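Local atomic coordinates of putative decarboxylase involved in desferrioxamine biosynthesis (Erwinia amylovora, PDB entry 5O5C), a protein that probably decarboxylates lysine with the help of pyridoxal 5'-phosphate, a step in the biosynthesis of the siderophore desferrioxamine. Residues N129-T134 against Q378-F383; L143-V148 against D163-S168; V264-T269 against H291-H296. All coordinates share one frame; numbering follows the deposited sequence.

Contact 1. Residues N129-T134 against Q378-F383; sequences NSSVDT and QTTRRF. With PLP (pyridoxal-5'-phosphate), chain G.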
ATOM      1  N   ASN B 129      15.298   0.723  -3.871  1.00 22.64           N
ATOM      2  CA  ASN B 129      13.981   0.317  -4.392  1.00 20.24           C
ATOM      3  C   ASN B 129      13.791  -1.228  -4.322  1.00 19.99           C
ATOM      4  O   ASN B 129      13.238  -1.857  -5.243  1.00 19.35           O
ATOM      5  CB  ASN B 129      13.800   0.856  -5.824  1.00 20.31           C
ATOM      6  CG  ASN B 129      12.387   0.766  -6.316  1.00 18.86           C
ATOM      7  OD1 ASN B 129      11.439   1.160  -5.630  1.00 18.96           O
ATOM      8  ND2 ASN B 129      12.227   0.225  -7.487  1.00 18.23           N
ATOM      9  N   SER B 130      14.192  -1.836  -3.209  1.00 17.77           N
ATOM     10  CA  SER B 130      13.922  -3.272  -3.019  1.00 18.47           C
ATOM     11  C   SER B 130      12.414  -3.569  -2.968  1.00 18.22           C
ATOM     12  O   SER B 130      11.669  -2.832  -2.375  1.00 19.43           O
ATOM     13  CB  SER B 130      14.558  -3.801  -1.747  1.00 17.36           C
ATOM     14  OG  SER B 130      15.948  -3.811  -1.883  1.00 18.88           O
ATOM     15  N   SER B 131      11.983  -4.637  -3.609  1.00 19.19           N
ATOM     16  CA  SER B 131      10.633  -5.219  -3.395  1.00 23.27           C
ATOM     17  C   SER B 131      10.674  -6.434  -2.475  1.00 26.02           C
ATOM     18  O   SER B 131      11.252  -7.469  -2.849  1.00 31.06           O
ATOM     19  CB  SER B 131      10.029  -5.638  -4.734  1.00 24.08           C
ATOM     20  OG  SER B 131       8.742  -6.223  -4.544  1.00 26.42           O
ATOM     21  N   VAL B 132      10.044  -6.348  -1.300  1.00 25.49           N
ATOM     22  CA  VAL B 132      10.180  -7.370  -0.253  1.00 22.22           C
ATOM     23  C   VAL B 132       9.150  -8.504  -0.297  1.00 24.60           C
ATOM     24  O   VAL B 132       8.994  -9.234   0.674  1.00 20.93           O
ATOM     25  CB  VAL B 132      10.202  -6.771   1.164  1.00 24.81           C
ATOM     26  CG1 VAL B 132      11.254  -5.686   1.268  1.00 25.23           C
ATOM     27  CG2 VAL B 132       8.851  -6.222   1.581  1.00 25.81           C
ATOM     28  N   ASP B 133       8.473  -8.660  -1.432  1.00 26.04           N
ATOM     29  CA  ASP B 133       7.660  -9.816  -1.682  1.00 27.12           C
ATOM     30  C   ASP B 133       8.496 -11.092  -1.834  1.00 26.13           C
ATOM     31  O   ASP B 133       8.086 -12.131  -1.332  1.00 23.52           O
ATOM     32  CB  ASP B 133       6.700  -9.602  -2.842  1.00 31.59           C
ATOM     33  CG  ASP B 133       7.379  -9.256  -4.123  1.00 34.87           C
ATOM     34  OD1 ASP B 133       8.439  -8.596  -4.080  1.00 42.86           O
ATOM     35  OD2 ASP B 133       6.860  -9.652  -5.177  1.00 39.40           O
ATOM     36  N   THR B 134       9.677 -10.999  -2.446  1.00 24.72           N
ATOM     37  CA  THR B 134      10.515 -12.169  -2.618  1.00 26.62           C
ATOM     38  C   THR B 134      11.951 -11.946  -2.241  1.00 23.04           C
ATOM     39  O   THR B 134      12.506 -10.850  -2.317  1.00 25.64           O
ATOM     40  CB  THR B 134      10.496 -12.727  -4.081  1.00 25.67           C
ATOM     41  OG1 THR B 134      11.046 -11.743  -4.962  1.00 27.41           O
ATOM     42  CG2 THR B 134       9.114 -13.085  -4.526  1.00 22.61           C
ATOM     43  N   GLN B 378      -0.720  -8.401  -1.036  1.00 23.46           N
ATOM     44  CA  GLN B 378      -0.072  -7.619  -2.082  1.00 24.80           C
ATOM     45  C   GLN B 378       0.934  -8.519  -2.825  1.00 25.88           C
ATOM     46  O   GLN B 378       1.327  -9.599  -2.336  1.00 19.94           O
ATOM     47  CB  GLN B 378       0.700  -6.449  -1.445  1.00 27.43           C
ATOM     48  CG  GLN B 378      -0.140  -5.436  -0.648  1.00 30.01           C
ATOM     49  CD  GLN B 378       0.692  -4.434   0.158  1.00 31.29           C
ATOM     50  OE1 GLN B 378       1.060  -4.679   1.286  1.00 35.34           O
ATOM     51  NE2 GLN B 378       0.941  -3.299  -0.410  1.00 37.04           N
ATOM     52  N   THR B 379       1.398  -8.020  -3.967  1.00 24.55           N
ATOM     53  CA  THR B 379       2.511  -8.587  -4.649  1.00 22.25           C
ATOM     54  C   THR B 379       3.765  -7.704  -4.454  1.00 19.23           C
ATOM     55  O   THR B 379       4.367  -7.728  -3.410  1.00 16.87           O
ATOM     56  CB  THR B 379       2.150  -8.939  -6.110  1.00 24.21           C
ATOM     57  OG1 THR B 379       0.895  -9.656  -6.170  1.00 24.67           O
ATOM     58  CG2 THR B 379       3.245  -9.891  -6.696  1.00 24.80           C
ATOM     59  N   THR B 380       4.126  -6.879  -5.422  1.00 18.20           N
ATOM     60  CA  THR B 380       5.171  -5.924  -5.264  1.00 18.15           C
ATOM     61  C   THR B 380       4.973  -5.053  -4.013  1.00 19.52           C
ATOM     62  O   THR B 380       3.924  -4.442  -3.843  1.00 22.75           O
ATOM     63  CB  THR B 380       5.211  -5.012  -6.487  1.00 16.62           C
ATOM     64  OG1 THR B 380       5.577  -5.800  -7.574  1.00 14.34           O
ATOM     65  CG2 THR B 380       6.210  -3.921  -6.340  1.00 17.66           C
ATOM     66  N   ARG B 381       5.978  -5.002  -3.167  1.00 19.95           N
ATOM     67  CA  ARG B 381       5.855  -4.317  -1.904  1.00 21.31           C
ATOM     68  C   ARG B 381       7.176  -3.674  -1.485  1.00 19.76           C
ATOM     69  O   ARG B 381       8.196  -4.287  -1.561  1.00 20.96           O
ATOM     70  CB  ARG B 381       5.358  -5.272  -0.846  1.00 24.52           C
ATOM     71  CG  ARG B 381       4.832  -4.602   0.400  1.00 27.45           C
ATOM     72  CD  ARG B 381       4.292  -5.663   1.359  1.00 34.54           C
ATOM     73  NE  ARG B 381       5.339  -6.186   2.253  1.00 38.85           N
ATOM     74  CZ  ARG B 381       5.795  -7.429   2.278  1.00 43.36           C
ATOM     75  NH1 ARG B 381       5.380  -8.359   1.413  1.00 55.81           N
ATOM     76  NH2 ARG B 381       6.720  -7.747   3.161  1.00 46.25           N
ATOM     77  N   ARG B 382       7.097  -2.445  -1.029  1.00 20.28           N
ATOM     78  CA  ARG B 382       8.235  -1.627  -0.685  1.00 18.91           C
ATOM     79  C   ARG B 382       8.739  -1.949   0.721  1.00 18.72           C
ATOM     80  O   ARG B 382       8.047  -2.532   1.527  1.00 18.37           O
ATOM     81  CB  ARG B 382       7.877  -0.143  -0.871  1.00 22.54           C
ATOM     82  CG  ARG B 382       7.038   0.501   0.232  1.00 24.14           C
ATOM     83  CD  ARG B 382       6.519   1.860  -0.139  1.00 30.27           C
ATOM     84  NE  ARG B 382       7.575   2.799  -0.381  1.00 34.71           N
ATOM     85  CZ  ARG B 382       8.028   3.755   0.440  1.00 40.64           C
ATOM     86  NH1 ARG B 382       7.513   3.990   1.639  1.00 42.77           N
ATOM     87  NH2 ARG B 382       9.043   4.511   0.017  1.00 46.05           N
ATOM     88  N   PHE B 383       9.982  -1.634   0.977  1.00 18.56           N
ATOM     89  CA  PHE B 383      10.695  -2.049   2.200  1.00 18.87           C
ATOM     90  C   PHE B 383      10.368  -1.137   3.401  1.00 20.65           C
ATOM     91  O   PHE B 383      11.227  -0.477   4.000  1.00 19.56           O
ATOM     92  CB  PHE B 383      12.164  -2.056   1.871  1.00 21.85           C
ATOM     93  CG  PHE B 383      13.085  -2.611   2.926  1.00 23.19           C
ATOM     94  CD1 PHE B 383      12.656  -3.366   4.009  1.00 23.82           C
ATOM     95  CD2 PHE B 383      14.446  -2.356   2.792  1.00 24.07           C
ATOM     96  CE1 PHE B 383      13.562  -3.828   4.953  1.00 25.30           C
ATOM     97  CE2 PHE B 383      15.347  -2.827   3.729  1.00 26.26           C
ATOM     98  CZ  PHE B 383      14.904  -3.559   4.805  1.00 24.51           C
TER
HETATM   99  N1  PLP G 601      -0.625  -7.716 -13.534  1.00 42.59           N
HETATM  100  C2  PLP G 601       0.488  -7.885 -14.294  1.00 38.66           C
HETATM  101  C2A PLP G 601       0.398  -8.090 -15.776  1.00 38.46           C
HETATM  102  C3  PLP G 601       1.821  -7.822 -13.684  1.00 40.19           C
HETATM  103  O3  PLP G 601       2.921  -8.001 -14.470  1.00 40.99           O
HETATM  104  C4  PLP G 601       1.889  -7.605 -12.216  1.00 39.52           C
HETATM  105  C4A PLP G 601       3.195  -7.519 -11.518  1.00 40.13           C
HETATM  106  C5  PLP G 601       0.594  -7.445 -11.488  1.00 41.78           C
HETATM  107  C6  PLP G 601      -0.605  -7.495 -12.204  1.00 38.77           C
HETATM  108  C5A PLP G 601       0.585  -7.193  -9.990  1.00 41.75           C
HETATM  109  O4P PLP G 601       1.115  -5.891  -9.716  1.00 42.46           O
HETATM  110  P   PLP G 601       1.987  -5.580  -8.392  1.00 40.88           P
HETATM  111  O1P PLP G 601       2.407  -4.143  -8.626  1.00 39.15           O
HETATM  112  O2P PLP G 601       0.979  -5.761  -7.281  1.00 35.94           O
HETATM  113  O3P PLP G 601       3.131  -6.541  -8.401  1.00 41.49           O
HETATM  114  O   HOH W   1      11.691  -0.591  -1.231  1.00 45.25           O
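V132 meets R381 twice, once through the backbone and once through its side chain. V132 N donates to R381 O at 2.8 Å. V132 CG2 rests over one face of the R381 guanidinium, offset toward its rim and only 3.1 Å from NH2. The bend of the arginine chain at chi3 (88°) brings its planar end round to this methyl, while NH2 itself pairs with E145 in a salt bridge. The other valine branch, CG1, packs against F383 CB at 3.8 Å. Equally close-set is D133, whose CB comes within 3.0 Å of T379 O.

Away from this dense centre the fit slackens. R381 N reaches S131 OG in a weak hydrogen bond of 3.3 Å, and between S130 and F383 a water intervenes, accepting from F383 N at 3.0 Å and donating to S130 O. The S130 hydroxyl turns instead to Y94 OH of the second subunit.

T380 carries the chemistry. Its OG1 lies beside its own backbone N (chi1 -66°), which lets OG1, at 2.7 Å, and the amide N both donate to phosphate oxygen O3P of PLP. Because T171, T273 and H329 of the second subunit also bind this cofactor, the loop 378-383 contributes to a cofactor site formed across the dimer interface, consistent with active sites that draw on both chains.

Contact 2. Residues L143-V148 against D163-S168; sequences LIEQKV and DGIFTS
Two polar bonds join E145 and Q146 to the strand that begins at D163. F166 N donates to E145 OE2 at 3.1 Å, arriving from well above the carboxylate plane; the same oxygen forms a salt bridge with R381, which probably stabilises the buried negative charge. Q146 NE2 donates to D163 OD1 at 3.1 Å in an almost straight bond (172°) that lies in the amide plane. G164 N reaches this OD1 from the opposite face of the carboxylate at 2.7 Å, and K375 adds a salt bridge, a grip that should hold the aspartate firmly.

Van der Waals contacts fill in around F166. The E145 chain, extended beyond CG, runs past the ring in the opposite direction, with CD 3.5 Å from F166 CD1 and the carboxylate and ring planes 68° apart. V148 CG1 meets the ring at its edge, near CZ, at 3.8 Å. Apart from the ring, I165 CD1 lies against the carboxylate oxygen E145 OE2.

The segment 143-148 of helix 140-156 and strand 163-167 run at 114° to each other, their axes 8.7 Å apart. The strand is an outermost strand of the large mixed sheet within this chain, antiparallel to 339-343, and helix 385-394 packs on V148 through M388 and W389.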
ATOM      1  N   LEU B 143      14.985 -10.398   5.469  1.00 20.55           N
ATOM      2  CA  LEU B 143      15.365 -10.813   6.807  1.00 23.07           C
ATOM      3  C   LEU B 143      15.125  -9.668   7.776  1.00 24.68           C
ATOM      4  O   LEU B 143      14.604  -9.904   8.888  1.00 28.57           O
ATOM      5  CB  LEU B 143      16.837 -11.265   6.847  1.00 24.78           C
ATOM      6  CG  LEU B 143      17.221 -12.367   5.885  1.00 23.73           C
ATOM      7  CD1 LEU B 143      18.701 -12.653   5.869  1.00 26.02           C
ATOM      8  CD2 LEU B 143      16.480 -13.630   6.252  1.00 26.88           C
ATOM      9  N   ILE B 144      15.451  -8.431   7.373  1.00 22.58           N
ATOM     10  CA  ILE B 144      15.182  -7.261   8.222  1.00 24.30           C
ATOM     11  C   ILE B 144      13.701  -7.175   8.585  1.00 25.06           C
ATOM     12  O   ILE B 144      13.347  -7.085   9.775  1.00 23.67           O
ATOM     13  CB  ILE B 144      15.660  -5.929   7.615  1.00 26.29           C
ATOM     14  CG1 ILE B 144      17.166  -5.778   7.745  1.00 26.65           C
ATOM     15  CG2 ILE B 144      14.986  -4.743   8.276  1.00 27.61           C
ATOM     16  CD1 ILE B 144      17.725  -4.753   6.781  1.00 28.07           C
ATOM     17  N   GLU B 145      12.824  -7.279   7.594  1.00 24.18           N
ATOM     18  CA  GLU B 145      11.395  -7.208   7.916  1.00 22.95           C
ATOM     19  C   GLU B 145      11.024  -8.269   8.998  1.00 24.79           C
ATOM     20  O   GLU B 145      10.235  -7.991   9.932  1.00 20.68           O
ATOM     21  CB  GLU B 145      10.513  -7.359   6.678  1.00 21.55           C
ATOM     22  CG  GLU B 145       9.033  -7.576   7.036  1.00 21.48           C
ATOM     23  CD  GLU B 145       8.063  -7.316   5.908  1.00 22.03           C
ATOM     24  OE1 GLU B 145       8.468  -6.533   4.990  1.00 19.73           O
ATOM     25  OE2 GLU B 145       6.932  -7.932   5.927  1.00 19.86           O
ATOM     26  N   GLN B 146      11.552  -9.479   8.824  1.00 24.42           N
ATOM     27  CA  GLN B 146      11.238 -10.560   9.733  1.00 24.33           C
ATOM     28  C   GLN B 146      11.652 -10.236  11.156  1.00 24.02           C
ATOM     29  O   GLN B 146      10.903 -10.507  12.077  1.00 25.22           O
ATOM     30  CB  GLN B 146      11.868 -11.880   9.322  1.00 23.64           C
ATOM     31  CG  GLN B 146      11.243 -13.045  10.086  1.00 24.39           C
ATOM     32  CD  GLN B 146       9.793 -13.315   9.733  1.00 24.47           C
ATOM     33  OE1 GLN B 146       9.452 -13.484   8.560  1.00 28.04           O
ATOM     34  NE2 GLN B 146       8.927 -13.404  10.753  1.00 21.46           N
ATOM     35  N   LYS B 147      12.829  -9.641  11.287  1.00 23.14           N
ATOM     36  CA  LYS B 147      13.329  -9.050  12.546  1.00 25.45           C
ATOM     37  C   LYS B 147      12.380  -8.039  13.150  1.00 22.95           C
ATOM     38  O   LYS B 147      11.973  -8.152  14.298  1.00 20.82           O
ATOM     39  CB  LYS B 147      14.713  -8.390  12.319  1.00 30.43           C
ATOM     40  CG  LYS B 147      15.657  -8.510  13.484  1.00 37.38           C
ATOM     41  CD  LYS B 147      16.500  -9.772  13.390  1.00 43.72           C
ATOM     42  CE  LYS B 147      17.203 -10.036  14.708  1.00 47.69           C
ATOM     43  NZ  LYS B 147      17.961 -11.317  14.689  1.00 46.97           N
ATOM     44  N   VAL B 148      11.985  -7.035  12.385  1.00 21.94           N
ATOM     45  CA  VAL B 148      11.005  -6.105  12.926  1.00 20.78           C
ATOM     46  C   VAL B 148       9.697  -6.736  13.366  1.00 20.05           C
ATOM     47  O   VAL B 148       9.153  -6.357  14.388  1.00 20.12           O
ATOM     48  CB  VAL B 148      10.699  -4.902  12.017  1.00 21.48           C
ATOM     49  CG1 VAL B 148       9.775  -3.954  12.737  1.00 19.45           C
ATOM     50  CG2 VAL B 148      11.968  -4.152  11.692  1.00 23.76           C
ATOM     51  N   ASP B 163       3.337 -15.117  13.643  1.00 25.75           N
ATOM     52  CA  ASP B 163       4.014 -14.423  12.538  1.00 28.36           C
ATOM     53  C   ASP B 163       3.246 -13.184  12.078  1.00 27.62           C
ATOM     54  O   ASP B 163       2.112 -12.923  12.527  1.00 29.45           O
ATOM     55  CB  ASP B 163       4.160 -15.394  11.379  1.00 30.67           C
ATOM     56  CG  ASP B 163       5.288 -15.035  10.406  1.00 33.22           C
ATOM     57  OD1 ASP B 163       5.933 -13.975  10.481  1.00 32.91           O
ATOM     58  OD2 ASP B 163       5.511 -15.855   9.510  1.00 40.84           O
ATOM     59  N   GLY B 164       3.837 -12.430  11.161  1.00 23.90           N
ATOM     60  CA  GLY B 164       3.112 -11.291  10.553  1.00 23.09           C
ATOM     61  C   GLY B 164       3.705 -10.755   9.287  1.00 23.41           C
ATOM     62  O   GLY B 164       4.658 -11.301   8.763  1.00 21.62           O
ATOM     63  N   ILE B 165       3.157  -9.650   8.811  1.00 23.07           N
ATOM     64  CA  ILE B 165       3.552  -9.109   7.538  1.00 25.06           C
ATOM     65  C   ILE B 165       3.312  -7.594   7.528  1.00 24.33           C
ATOM     66  O   ILE B 165       2.450  -7.094   8.217  1.00 27.61           O
ATOM     67  CB  ILE B 165       2.779  -9.848   6.433  1.00 24.35           C
ATOM     68  CG1 ILE B 165       3.083  -9.284   5.071  1.00 26.34           C
ATOM     69  CG2 ILE B 165       1.292  -9.812   6.677  1.00 26.53           C
ATOM     70  CD1 ILE B 165       4.387  -9.736   4.521  1.00 24.53           C
ATOM     71  N   PHE B 166       4.114  -6.868   6.769  1.00 24.45           N
ATOM     72  CA  PHE B 166       3.868  -5.470   6.596  1.00 22.96           C
ATOM     73  C   PHE B 166       2.853  -5.311   5.438  1.00 22.33           C
ATOM     74  O   PHE B 166       2.973  -5.933   4.368  1.00 21.13           O
ATOM     75  CB  PHE B 166       5.149  -4.723   6.351  1.00 24.29           C
ATOM     76  CG  PHE B 166       5.874  -4.292   7.601  1.00 23.86           C
ATOM     77  CD1 PHE B 166       6.734  -5.155   8.264  1.00 24.55           C
ATOM     78  CD2 PHE B 166       5.766  -2.972   8.070  1.00 26.35           C
ATOM     79  CE1 PHE B 166       7.406  -4.758   9.417  1.00 23.38           C
ATOM     80  CE2 PHE B 166       6.446  -2.560   9.222  1.00 22.60           C
ATOM     81  CZ  PHE B 166       7.275  -3.443   9.882  1.00 24.36           C
ATOM     82  N   THR B 167       1.895  -4.424   5.659  1.00 22.28           N
ATOM     83  CA  THR B 167       0.866  -4.059   4.694  1.00 22.17           C
ATOM     84  C   THR B 167       0.848  -2.576   4.472  1.00 20.88           C
ATOM     85  O   THR B 167       1.597  -1.874   5.100  1.00 19.18           O
ATOM     86  CB  THR B 167      -0.489  -4.334   5.289  1.00 21.72           C
ATOM     87  OG1 THR B 167      -0.625  -3.495   6.425  1.00 21.30           O
ATOM     88  CG2 THR B 167      -0.584  -5.771   5.708  1.00 26.51           C
ATOM     89  N   SER B 168      -0.103  -2.083   3.660  1.00 21.33           N
ATOM     90  CA  SER B 168      -0.169  -0.671   3.350  1.00 20.08           C
ATOM     91  C   SER B 168      -0.574   0.129   4.522  1.00 22.12           C
ATOM     92  O   SER B 168      -0.316   1.332   4.584  1.00 24.03           O
ATOM     93  CB  SER B 168      -1.122  -0.366   2.202  1.00 19.23           C
ATOM     94  OG  SER B 168      -2.410  -0.877   2.305  1.00 15.20           O
TER

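Contact 3. Residues V264-T269 against H291-H296; sequences VAVVAT and HGMWMH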
ATOM      1  N   VAL B 264     -19.005 -15.740  14.643  1.00 34.66           N
ATOM      2  CA  VAL B 264     -17.752 -16.172  14.011  1.00 31.47           C
ATOM      3  C   VAL B 264     -16.535 -15.399  14.558  1.00 30.97           C
ATOM      4  O   VAL B 264     -15.421 -15.955  14.678  1.00 34.61           O
ATOM      5  CB  VAL B 264     -17.957 -16.048  12.460  1.00 30.50           C
ATOM      6  CG1 VAL B 264     -16.678 -16.139  11.673  1.00 33.06           C
ATOM      7  CG2 VAL B 264     -18.919 -17.114  11.986  1.00 32.01           C
ATOM      8  N   ALA B 265     -16.726 -14.119  14.875  1.00 28.70           N
ATOM      9  CA  ALA B 265     -15.643 -13.278  15.318  1.00 25.41           C
ATOM     10  C   ALA B 265     -16.042 -12.009  16.057  1.00 25.99           C
ATOM     11  O   ALA B 265     -17.122 -11.369  15.819  1.00 27.31           O
ATOM     12  CB  ALA B 265     -14.764 -12.937  14.123  1.00 24.78           C
ATOM     13  N   VAL B 266     -15.116 -11.600  16.901  1.00 24.58           N
ATOM     14  CA  VAL B 266     -15.169 -10.321  17.581  1.00 22.90           C
ATOM     15  C   VAL B 266     -13.962  -9.407  17.252  1.00 20.96           C
ATOM     16  O   VAL B 266     -12.819  -9.782  17.416  1.00 18.14           O
ATOM     17  CB  VAL B 266     -15.225 -10.474  19.122  1.00 23.08           C
ATOM     18  CG1 VAL B 266     -15.352  -9.103  19.752  1.00 24.99           C
ATOM     19  CG2 VAL B 266     -16.403 -11.337  19.557  1.00 25.35           C
ATOM     20  N   VAL B 267     -14.240  -8.179  16.831  1.00 21.19           N
ATOM     21  CA  VAL B 267     -13.200  -7.183  16.766  1.00 23.48           C
ATOM     22  C   VAL B 267     -13.218  -6.342  18.012  1.00 24.74           C
ATOM     23  O   VAL B 267     -14.206  -5.651  18.292  1.00 22.81           O
ATOM     24  CB  VAL B 267     -13.288  -6.306  15.516  1.00 25.00           C
ATOM     25  CG1 VAL B 267     -12.294  -5.158  15.594  1.00 27.49           C
ATOM     26  CG2 VAL B 267     -13.109  -7.156  14.276  1.00 28.43           C
ATOM     27  N   ALA B 268     -12.083  -6.406  18.720  1.00 25.08           N
ATOM     28  CA  ALA B 268     -11.763  -5.583  19.892  1.00 24.20           C
ATOM     29  C   ALA B 268     -10.783  -4.523  19.490  1.00 23.23           C
ATOM     30  O   ALA B 268      -9.690  -4.862  18.971  1.00 21.27           O
ATOM     31  CB  ALA B 268     -11.127  -6.437  20.972  1.00 24.09           C
ATOM     32  N   THR B 269     -11.140  -3.264  19.781  1.00 19.48           N
ATOM     33  CA  THR B 269     -10.352  -2.112  19.454  1.00 21.06           C
ATOM     34  C   THR B 269      -9.621  -1.574  20.700  1.00 23.75           C
ATOM     35  O   THR B 269     -10.248  -1.081  21.677  1.00 22.83           O
ATOM     36  CB  THR B 269     -11.258  -1.079  18.758  1.00 21.47           C
ATOM     37  OG1 THR B 269     -11.842  -1.736  17.652  1.00 20.00           O
ATOM     38  CG2 THR B 269     -10.480   0.117  18.282  1.00 21.01           C
ATOM     39  N   HIS B 291     -17.171 -19.448  22.695  1.00 33.87           N
ATOM     40  CA  HIS B 291     -18.012 -19.651  21.490  1.00 33.78           C
ATOM     41  C   HIS B 291     -17.181 -19.984  20.241  1.00 32.52           C
ATOM     42  O   HIS B 291     -17.662 -19.781  19.126  1.00 32.21           O
ATOM     43  CB  HIS B 291     -18.807 -18.393  21.204  1.00 35.32           C
ATOM     44  CG  HIS B 291     -19.888 -18.109  22.191  1.00 39.14           C
ATOM     45  ND1 HIS B 291     -21.136 -18.682  22.103  1.00 38.67           N
ATOM     46  CD2 HIS B 291     -19.939 -17.244  23.232  1.00 39.34           C
ATOM     47  CE1 HIS B 291     -21.901 -18.204  23.071  1.00 40.50           C
ATOM     48  NE2 HIS B 291     -21.205 -17.314  23.756  1.00 37.60           N
ATOM     49  N   GLY B 292     -15.945 -20.435  20.423  1.00 28.14           N
ATOM     50  CA  GLY B 292     -14.998 -20.718  19.299  1.00 31.42           C
ATOM     51  C   GLY B 292     -14.647 -19.588  18.332  1.00 30.10           C
ATOM     52  O   GLY B 292     -14.255 -19.828  17.165  1.00 30.45           O
ATOM     53  N   MET B 293     -14.795 -18.355  18.780  1.00 27.76           N
ATOM     54  CA  MET B 293     -14.676 -17.202  17.864  1.00 29.52           C
ATOM     55  C   MET B 293     -13.259 -16.690  17.699  1.00 23.67           C
ATOM     56  O   MET B 293     -12.457 -16.831  18.577  1.00 26.21           O
ATOM     57  CB  MET B 293     -15.572 -16.054  18.319  1.00 32.33           C
ATOM     58  CG  MET B 293     -17.034 -16.367  18.109  1.00 35.87           C
ATOM     59  SD  MET B 293     -18.009 -14.895  18.217  1.00 37.39           S
ATOM     60  CE  MET B 293     -17.970 -14.515  19.971  1.00 37.81           C
ATOM     61  N   TRP B 294     -12.994 -16.062  16.556  1.00 25.67           N
ATOM     62  CA  TRP B 294     -11.720 -15.454  16.260  1.00 25.12           C
ATOM     63  C   TRP B 294     -11.706 -14.132  17.036  1.00 25.68           C
ATOM     64  O   TRP B 294     -12.688 -13.398  16.984  1.00 25.30           O
ATOM     65  CB  TRP B 294     -11.601 -15.187  14.754  1.00 27.38           C
ATOM     66  CG  TRP B 294     -10.319 -14.569  14.308  1.00 31.83           C
ATOM     67  CD1 TRP B 294      -9.897 -13.262  14.486  1.00 36.59           C
ATOM     68  CD2 TRP B 294      -9.265 -15.231  13.639  1.00 32.00           C
ATOM     69  NE1 TRP B 294      -8.640 -13.089  13.937  1.00 34.19           N
ATOM     70  CE2 TRP B 294      -8.242 -14.277  13.400  1.00 33.33           C
ATOM     71  CE3 TRP B 294      -9.098 -16.532  13.176  1.00 29.94           C
ATOM     72  CZ2 TRP B 294      -7.077 -14.592  12.718  1.00 32.21           C
ATOM     73  CZ3 TRP B 294      -7.977 -16.836  12.539  1.00 30.95           C
ATOM     74  CH2 TRP B 294      -6.953 -15.870  12.311  1.00 34.34           C
ATOM     75  N   MET B 295     -10.620 -13.872  17.760  1.00 23.91           N
ATOM     76  CA  MET B 295     -10.390 -12.570  18.360  1.00 25.34           C
ATOM     77  C   MET B 295      -9.379 -11.777  17.559  1.00 23.91           C
ATOM     78  O   MET B 295      -8.195 -12.149  17.409  1.00 22.77           O
ATOM     79  CB  MET B 295      -9.939 -12.659  19.803  1.00 28.14           C
ATOM     80  CG  MET B 295     -10.180 -11.381  20.588  1.00 32.89           C
ATOM     81  SD  MET B 295      -9.238 -11.371  22.119  1.00 39.62           S
ATOM     82  CE  MET B 295      -9.533  -9.720  22.719  1.00 33.91           C
ATOM     83  N   HIS B 296      -9.854 -10.664  17.033  1.00 21.75           N
ATOM     84  CA  HIS B 296      -8.972  -9.748  16.375  1.00 23.01           C
ATOM     85  C   HIS B 296      -8.825  -8.494  17.226  1.00 24.39           C
ATOM     86  O   HIS B 296      -9.815  -7.880  17.639  1.00 28.72           O
ATOM     87  CB  HIS B 296      -9.504  -9.419  15.005  1.00 23.37           C
ATOM     88  CG  HIS B 296      -8.782  -8.298  14.363  1.00 23.55           C
ATOM     89  ND1 HIS B 296      -7.432  -8.356  14.126  1.00 20.93           N
ATOM     90  CD2 HIS B 296      -9.197  -7.077  13.948  1.00 23.65           C
ATOM     91  CE1 HIS B 296      -7.063  -7.259  13.512  1.00 20.91           C
ATOM     92  NE2 HIS B 296      -8.099  -6.438  13.440  1.00 23.04           N
TER
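M293 lies along the backbone of V264 and A265, its methyl reaching V266. Its CG lies anti to the carbonyl carbon (chi1 -71°), and a bend at chi3 carries CE to V266 CG2, 3.6 Å away. Further back along the same side chain, SD lies over the backbone at A265 N, so the thioether occupies the space alongside a residue whose own CB points to the other face. Two residues on, the pattern repeats more loosely: M295, extended beyond CG, stretches its CE to A268 CB at 4.0 Å.

The backbones between these bumps form a parallel ladder, with A265 opposite W294, V266 opposite M295 and V267 opposite H296. Four hydrogen bonds alternate in direction, from W294 N to V264 O, V266 N to W294 O, H296 N to V266 O and A268 N to H296 O. This is the beta-alpha-beta unit 262-269, 281-290, 294-299 of the type I PLP-enzyme fold. Helix 281-290 lays I284 and C288 on V266, S285 on M295 and L287 on M293, and ends in a Schellman motif with G292 at positive phi.

On the opposite face A265 CB packs against W294 CB, 3.9 Å apart. The indole leads away from the strand partner to lie among L180, A181 and S184 of helix 170-189, with NE1 bonded to S323 OG. V267 and H296 point the same way, side by side, and V267 CG2 abuts the imidazole edge near CD2 at 3.9 Å. H296 ND1 bonds to S323 OG and NE2 to OD1 of N174, a residue lining the PLP pocket.

Contacts 1 and 2 adjoin, their centres 11 Å apart, and meet through R381 and E145. Contact 3 lies farther off, its centre 24 Å from that of contact 2 and 30 Å from that of contact 1. Strands 163-167, 262-269 and 294-299 all belong to the seven-stranded mixed sheet, so contacts 2 and 3 bear on one scaffold. Along the chain, contact 2 closes before contact 3 opens, and both fall between the two halves of contact 1. Contacts 1 and 2 touch the second subunit, and contact 1 reaches a cofactor that the second subunit also binds, whereas contact 3 is buried and touched by no other chain.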